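Local atomic coordinates of signal recognition particle receptor FtsY (Sulfolobus acidocaldarius, PDB entry 5L3S), a protein that serves as the receptor for the signal recognition particle and belongs to the SRP54-type P-loop GTPase family, with a helical bundle beside its nucleotide-binding domain. Residues I105-N110 with N238-D243; L219-L224 with E231-F236. All blocks are in the same frame, centred on the assembly; numbering follows the deposited sequence.

Contact 1. Residues I105-N110 with N238-D243; sequences IFFGVN and NNVGYD. With GNP (phosphoaminophosphonic acid-guanylate ester), chain I.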
loop_
_atom_site.group_PDB
_atom_site.type_symbol
_atom_site.label_atom_id
_atom_site.label_comp_id
_atom_site.label_asym_id
_atom_site.label_seq_id
_atom_site.Cartn_x
_atom_site.Cartn_y
_atom_site.Cartn_z
ATOM N N ILE B 105 -14.721 -9.670 11.876
ATOM C CA ILE B 105 -14.222 -10.029 10.551
ATOM C C ILE B 105 -13.293 -8.923 10.070
ATOM O O ILE B 105 -13.468 -7.744 10.440
ATOM C CB ILE B 105 -15.382 -10.293 9.548
ATOM C CG1 ILE B 105 -14.864 -10.913 8.230
ATOM C CG2 ILE B 105 -16.180 -9.025 9.309
ATOM C CD1 ILE B 105 -15.982 -11.530 7.370
ATOM N N PHE B 106 -12.295 -9.320 9.284
ATOM C CA PHE B 106 -11.270 -8.414 8.759
ATOM C C PHE B 106 -11.289 -8.544 7.242
ATOM O O PHE B 106 -11.294 -9.668 6.718
ATOM C CB PHE B 106 -9.884 -8.828 9.285
ATOM C CG PHE B 106 -9.750 -8.762 10.785
ATOM C CD1 PHE B 106 -10.337 -9.728 11.597
ATOM C CD2 PHE B 106 -9.030 -7.745 11.385
ATOM C CE1 PHE B 106 -10.216 -9.667 12.974
ATOM C CE2 PHE B 106 -8.906 -7.671 12.768
ATOM C CZ PHE B 106 -9.497 -8.631 13.566
ATOM N N PHE B 107 -11.346 -7.419 6.529
ATOM C CA PHE B 107 -11.253 -7.477 5.067
ATOM C C PHE B 107 -10.514 -6.266 4.500
ATOM O O PHE B 107 -10.200 -5.316 5.220
ATOM C CB PHE B 107 -12.645 -7.647 4.413
ATOM C CG PHE B 107 -13.681 -6.617 4.854
ATOM C CD1 PHE B 107 -13.746 -5.359 4.255
ATOM C CD2 PHE B 107 -14.636 -6.941 5.821
ATOM C CE1 PHE B 107 -14.709 -4.422 4.652
ATOM C CE2 PHE B 107 -15.594 -6.019 6.219
ATOM C CZ PHE B 107 -15.628 -4.756 5.635
ATOM N N GLY B 108 -10.222 -6.300 3.213
ATOM C CA GLY B 108 -9.510 -5.182 2.598
ATOM C C GLY B 108 -8.824 -5.693 1.344
ATOM O O GLY B 108 -8.904 -6.886 1.034
ATOM N N VAL B 109 -8.136 -4.807 0.624
ATOM C CA VAL B 109 -7.521 -5.218 -0.632
ATOM C C VAL B 109 -6.282 -6.077 -0.411
ATOM O O VAL B 109 -5.777 -6.200 0.703
ATOM C CB VAL B 109 -7.187 -3.995 -1.559
ATOM C CG1 VAL B 109 -8.419 -3.129 -1.759
ATOM C CG2 VAL B 109 -6.058 -3.171 -0.991
ATOM N N ASN B 110 -5.794 -6.684 -1.486
ATOM C CA ASN B 110 -4.669 -7.603 -1.390
ATOM C C ASN B 110 -3.406 -7.021 -0.805
ATOM O O ASN B 110 -2.964 -5.942 -1.211
ATOM C CB ASN B 110 -4.346 -8.144 -2.790
ATOM C CG ASN B 110 -5.548 -8.725 -3.440
ATOM O OD1 ASN B 110 -6.373 -7.995 -4.007
ATOM N ND2 ASN B 110 -5.688 -10.050 -3.348
ATOM N N ASN B 238 -19.721 1.630 0.964
ATOM C CA ASN B 238 -20.942 1.586 0.161
ATOM C C ASN B 238 -21.391 0.170 -0.222
ATOM O O ASN B 238 -22.581 -0.110 -0.242
ATOM C CB ASN B 238 -20.792 2.438 -1.104
ATOM C CG ASN B 238 -20.636 3.920 -0.801
ATOM O OD1 ASN B 238 -21.137 4.422 0.207
ATOM N ND2 ASN B 238 -19.942 4.631 -1.682
ATOM N N ASN B 239 -20.445 -0.716 -0.532
ATOM C CA ASN B 239 -20.793 -2.060 -0.994
ATOM C C ASN B 239 -20.931 -3.091 0.125
ATOM O O ASN B 239 -21.611 -4.105 -0.033
ATOM C CB ASN B 239 -19.759 -2.581 -1.998
ATOM C CG ASN B 239 -19.649 -1.713 -3.234
ATOM O OD1 ASN B 239 -20.514 -0.877 -3.503
ATOM N ND2 ASN B 239 -18.578 -1.915 -4.002
ATOM N N VAL B 240 -20.255 -2.845 1.239
ATOM C CA VAL B 240 -20.142 -3.840 2.301
ATOM C C VAL B 240 -20.546 -3.250 3.659
ATOM O O VAL B 240 -21.419 -3.793 4.350
ATOM C CB VAL B 240 -18.695 -4.372 2.377
ATOM C CG1 VAL B 240 -18.565 -5.452 3.452
ATOM C CG2 VAL B 240 -18.234 -4.899 1.017
ATOM N N GLY B 241 -19.920 -2.125 4.024
ATOM C CA GLY B 241 -20.111 -1.518 5.338
ATOM C C GLY B 241 -19.127 -2.080 6.358
ATOM O O GLY B 241 -18.846 -3.283 6.369
ATOM N N TYR B 242 -18.571 -1.212 7.198
ATOM C CA TYR B 242 -17.657 -1.651 8.256
ATOM C C TYR B 242 -17.755 -0.682 9.433
ATOM O O TYR B 242 -18.352 0.392 9.313
ATOM C CB TYR B 242 -16.214 -1.759 7.754
ATOM C CG TYR B 242 -15.704 -0.504 7.069
ATOM C CD1 TYR B 242 -15.880 -0.323 5.696
ATOM C CD2 TYR B 242 -15.058 0.498 7.788
ATOM C CE1 TYR B 242 -15.433 0.824 5.053
ATOM C CE2 TYR B 242 -14.598 1.654 7.152
ATOM C CZ TYR B 242 -14.791 1.803 5.779
ATOM O OH TYR B 242 -14.357 2.934 5.134
ATOM N N ASP B 243 -17.164 -1.055 10.563
ATOM C CA ASP B 243 -17.301 -0.273 11.794
ATOM C C ASP B 243 -16.072 0.585 12.089
ATOM O O ASP B 243 -16.187 1.678 12.648
ATOM C CB ASP B 243 -17.557 -1.204 12.977
ATOM C CG ASP B 243 -18.803 -2.041 12.793
ATOM O OD1 ASP B 243 -19.897 -1.451 12.744
ATOM O OD2 ASP B 243 -18.691 -3.281 12.699
HETATM P PG GNP I . 5.524 -10.255 1.443
HETATM O O1G GNP I . 4.852 -10.396 2.817
HETATM O O2G GNP I . 6.479 -11.380 1.162
HETATM O O3G GNP I . 6.150 -8.874 1.445
HETATM N N3B GNP I . 4.340 -10.211 0.349
HETATM P PB GNP I . 4.611 -10.207 -1.276
HETATM O O1B GNP I . 5.350 -11.437 -1.536
HETATM O O2B GNP I . 5.215 -8.913 -1.665
HETATM O O3A GNP I . 3.223 -10.221 -1.956
HETATM P PA GNP I . 2.308 -11.475 -2.200
HETATM O O1A GNP I . 2.111 -12.268 -0.971
HETATM O O2A GNP I . 2.808 -12.206 -3.388
HETATM O "O5'" GNP I . 0.938 -10.864 -2.674
HETATM C "C5'" GNP I . 0.186 -9.960 -1.858
HETATM C "C4'" GNP I . -1.262 -10.040 -2.326
HETATM O "O4'" GNP I . -1.427 -9.346 -3.587
HETATM C "C3'" GNP I . -1.766 -11.455 -2.606
HETATM O "O3'" GNP I . -3.122 -11.534 -2.219
HETATM C "C2'" GNP I . -1.661 -11.592 -4.132
HETATM O "O2'" GNP I . -2.621 -12.509 -4.617
HETATM C "C1'" GNP I . -2.046 -10.176 -4.547
HETATM N N9 GNP I . -1.581 -9.665 -5.845
HETATM C C8 GNP I . -0.310 -9.634 -6.379
HETATM N N7 GNP I . -0.262 -9.028 -7.553
HETATM C C5 GNP I . -1.589 -8.619 -7.796
HETATM C C6 GNP I . -2.209 -7.937 -8.879
HETATM O O6 GNP I . -1.689 -7.505 -9.935
HETATM N N1 GNP I . -3.578 -7.751 -8.668
HETATM C C2 GNP I . -4.270 -8.175 -7.562
HETATM N N2 GNP I . -5.592 -7.944 -7.506
HETATM N N3 GNP I . -3.698 -8.822 -6.571
HETATM C C4 GNP I . -2.386 -9.010 -6.740
#
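The far end of the Phe107 ring carries this contact: its CZ pushes into the turn Val240-Gly241-Tyr242. Phe107 CZ lies 3.7 Å from Val240 CG1 and equally far from the CB of Tyr242, both carbons approaching obliquely. Gly241 O, 3.6 Å from Phe107 CZ, sits at the ring edge close to its plane. The bond to CB of Phe107 already points toward the turn, and with CG between the backbone N and the carbonyl carbon (chi1 53°) the ring ends with CZ against it. The Phe107 and Tyr242 side chains cross at about a right angle, and the Tyr242 ring leads away from the contact to its hydroxyl, hydrogen-bonded with Ala233 O. Gly241 O is itself held by Arg217 NH1.

Packing is close only around CZ. The turn is looser on its solvent side, where Val240 and Gly241 are partly exposed and Val240 O binds a glycerol. At the other end of 105-110, Asn110 ND2 donates to O3' of phosphoaminophosphonic acid-guanylate ester (GNP) at 3.2 Å and 165°.

Phe107 lies on strand 102-107, and the chain runs on through Gly108, whose backbone angles call for glycine, into a P-loop-like segment. The Phe107 ring also touches Leu205 of helix 199-212 and Thr191 of strand 186-191. The turn after helix 228-239 thus packs against a central strand of the sheet, with helix 199-212 touching both Phe107 and Val240.

Contact 2. Residues L219-L224 with E231-F236; sequences LILDSL and EQARHF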
loop_
_atom_site.group_PDB
_atom_site.type_symbol
_atom_site.label_atom_id
_atom_site.label_comp_id
_atom_site.label_asym_id
_atom_site.label_seq_id
_atom_site.Cartn_x
_atom_site.Cartn_y
_atom_site.Cartn_z
ATOM N N LEU B 219 -12.078 -2.870 8.373
ATOM C CA LEU B 219 -11.390 -2.692 7.103
ATOM C C LEU B 219 -9.922 -2.452 7.397
ATOM O O LEU B 219 -9.575 -1.649 8.273
ATOM C CB LEU B 219 -11.974 -1.499 6.348
ATOM C CG LEU B 219 -11.183 -1.065 5.097
ATOM C CD1 LEU B 219 -11.194 -2.148 4.040
ATOM C CD2 LEU B 219 -11.720 0.294 4.562
ATOM N N ILE B 220 -9.053 -3.166 6.685
ATOM C CA ILE B 220 -7.621 -2.918 6.788
ATOM C C ILE B 220 -7.145 -2.022 5.631
ATOM O O ILE B 220 -7.419 -2.309 4.473
ATOM C CB ILE B 220 -6.816 -4.230 6.797
ATOM C CG1 ILE B 220 -7.340 -5.179 7.891
ATOM C CG2 ILE B 220 -5.341 -3.930 7.005
ATOM C CD1 ILE B 220 -7.341 -4.541 9.273
ATOM N N LEU B 221 -6.479 -0.920 5.969
ATOM C CA LEU B 221 -5.873 -0.027 4.978
ATOM C C LEU B 221 -4.364 0.066 5.215
ATOM O O LEU B 221 -3.901 0.069 6.355
ATOM C CB LEU B 221 -6.518 1.383 5.033
ATOM C CG LEU B 221 -8.019 1.470 4.699
ATOM C CD1 LEU B 221 -8.612 2.848 4.999
ATOM C CD2 LEU B 221 -8.289 1.087 3.228
ATOM N N ASP B 222 -3.607 0.141 4.121
ATOM C CA ASP B 222 -2.156 0.290 4.141
ATOM C C ASP B 222 -1.807 1.776 4.267
ATOM O O ASP B 222 -2.191 2.577 3.413
ATOM C CB ASP B 222 -1.596 -0.246 2.801
ATOM C CG ASP B 222 -0.081 -0.409 2.796
ATOM O OD1 ASP B 222 0.627 0.366 3.475
ATOM O OD2 ASP B 222 0.402 -1.336 2.096
ATOM N N SER B 223 -1.064 2.149 5.304
ATOM C CA SER B 223 -0.735 3.573 5.493
ATOM C C SER B 223 0.237 4.133 4.453
ATOM O O SER B 223 0.386 5.353 4.351
ATOM C CB SER B 223 -0.202 3.849 6.894
ATOM O OG SER B 223 1.081 3.283 7.070
ATOM N N LEU B 224 0.908 3.261 3.697
ATOM C CA LEU B 224 1.762 3.730 2.593
ATOM C C LEU B 224 0.965 4.120 1.360
ATOM O O LEU B 224 1.481 4.795 0.471
ATOM C CB LEU B 224 2.798 2.688 2.202
ATOM C CG LEU B 224 4.060 2.654 3.056
ATOM C CD1 LEU B 224 4.856 1.393 2.729
ATOM C CD2 LEU B 224 4.898 3.918 2.841
ATOM N N GLU B 231 -10.362 5.935 -1.534
ATOM C CA GLU B 231 -11.252 5.308 -2.509
ATOM C C GLU B 231 -11.648 3.886 -2.089
ATOM O O GLU B 231 -12.808 3.502 -2.211
ATOM C CB GLU B 231 -10.626 5.302 -3.908
ATOM C CG GLU B 231 -11.558 4.778 -4.991
ATOM C CD GLU B 231 -12.593 5.806 -5.416
ATOM O OE1 GLU B 231 -12.556 6.953 -4.902
ATOM O OE2 GLU B 231 -13.441 5.467 -6.274
ATOM N N GLN B 232 -10.685 3.113 -1.596
ATOM C CA GLN B 232 -10.979 1.794 -1.012
ATOM C C GLN B 232 -12.000 1.895 0.130
ATOM O O GLN B 232 -12.979 1.151 0.190
ATOM C CB GLN B 232 -9.693 1.140 -0.473
ATOM C CG GLN B 232 -8.663 0.758 -1.533
ATOM C CD GLN B 232 -7.322 0.407 -0.918
ATOM O OE1 GLN B 232 -7.247 -0.069 0.222
ATOM N NE2 GLN B 232 -6.253 0.653 -1.661
ATOM N N ALA B 233 -11.757 2.818 1.042
ATOM C CA ALA B 233 -12.655 3.025 2.173
ATOM C C ALA B 233 -14.073 3.413 1.751
ATOM O O ALA B 233 -15.037 2.928 2.342
ATOM C CB ALA B 233 -12.077 4.061 3.111
ATOM N N ARG B 234 -14.200 4.292 0.750
ATOM C CA ARG B 234 -15.517 4.741 0.272
ATOM C C ARG B 234 -16.316 3.608 -0.365
ATOM O O ARG B 234 -17.497 3.411 -0.065
ATOM C CB ARG B 234 -15.383 5.844 -0.778
ATOM C CG ARG B 234 -15.027 7.212 -0.263
ATOM C CD ARG B 234 -15.066 8.192 -1.427
ATOM N NE ARG B 234 -14.598 9.524 -1.063
ATOM C CZ ARG B 234 -15.333 10.438 -0.440
ATOM N NH1 ARG B 234 -16.587 10.173 -0.089
ATOM N NH2 ARG B 234 -14.805 11.626 -0.172
ATOM N N HIS B 235 -15.664 2.901 -1.279
ATOM C CA HIS B 235 -16.279 1.799 -2.001
ATOM C C HIS B 235 -16.712 0.688 -1.062
ATOM O O HIS B 235 -17.826 0.196 -1.169
ATOM C CB HIS B 235 -15.319 1.237 -3.048
ATOM C CG HIS B 235 -15.334 1.985 -4.341
ATOM N ND1 HIS B 235 -16.160 1.639 -5.388
ATOM C CD2 HIS B 235 -14.618 3.054 -4.761
ATOM C CE1 HIS B 235 -15.957 2.470 -6.396
ATOM N NE2 HIS B 235 -15.023 3.336 -6.042
ATOM N N PHE B 236 -15.824 0.288 -0.159
ATOM C CA PHE B 236 -16.136 -0.785 0.789
ATOM C C PHE B 236 -17.268 -0.378 1.730
ATOM O O PHE B 236 -18.112 -1.197 2.096
ATOM C CB PHE B 236 -14.891 -1.190 1.594
ATOM C CG PHE B 236 -14.027 -2.222 0.916
ATOM C CD1 PHE B 236 -14.574 -3.399 0.428
ATOM C CD2 PHE B 236 -12.663 -2.030 0.798
ATOM C CE1 PHE B 236 -13.763 -4.358 -0.187
ATOM C CE2 PHE B 236 -11.843 -2.985 0.181
ATOM C CZ PHE B 236 -12.394 -4.143 -0.311
HETATM O O HOH W 1 -8.270 -2.242 1.777
HETATM O O HOH W 2 -4.990 0.405 1.439
#
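The Phe236 ring is met obliquely by Leu219, whose CD1 lies 3.6 Å from Phe236 CD2, and the two side chains cross at about a right angle. The other ring of the helix, His235, takes no part in the strand contact; Glu231 O lies at its edge, in its plane. His235 NE2 donates to Glu231 OE2 at 2.7 Å, with OE2 in the imidazole plane but the imidazole well above the carboxylate plane, and the bond is bent, at 132°. His196 meets the same imidazole edge-to-face.

Leu219 divides its two methyls between residues one helical turn apart. Its CG is anti to the backbone N, and chi2 of 64° parts the methyls, Leu219 CD1 going to Phe236 while CD2 rests 3.7 Å from Ala233 CA. Leu221 extends this apolar patch, its CD1 4.1 Å from Ala233 CB and its CD2 against Gln232, whose extended side chain runs past it in the opposite direction.

The polar end of Gln232 joins helix to strand through water. Gln232 OE1 accepts from one water that also donates to Ile220 O, and from a second, 2.6 Å from Gln232 OE1, that accepts from Asp222 N. On the amide's other side NE2 is bound to Asp228 OD2, so both ends of the group are engaged and its rotation is probably fixed.

At the end of the strand, Asp222 OD1 accepts from Leu224 N at 2.9 Å, forming an Asx turn, while OD2 forms a salt bridge with Lys249. Strand 219-222 and helix 231-236 run nearly antiparallel, at 163° with axes 9.7 Å apart, as in the first half of a beta-alpha-beta crossover; here strand 216-222, helix 228-239 and the parallel strand 244-248 complete it within the P-loop GTPase fold.

Overall arrangement
Contacts 1 and 2 have centres 8 Å apart and meet around helix 228-239: contact 2 uses the face of the helix toward the sheet, contact 1 the turn after its end. They touch directly at several points. Gly241 N lies 2.8 Å from Phe236 O, a probable hydrogen bond at the helix end, and Phe107 O is equally far from Ile220 N, probably one of the bonds between neighbouring strands 102-107 and 216-222. Val109 CG2 packs 3.5 Å from Gln232 OE1, bringing the P-loop-like segment against the water-bridged amide. Contact 1 supplies Asn110, which hydrogen-bonds a GNP also held by another protein chain, whereas the Gln232 side chain of contact 2 stays about 10 Å from a bound GNP.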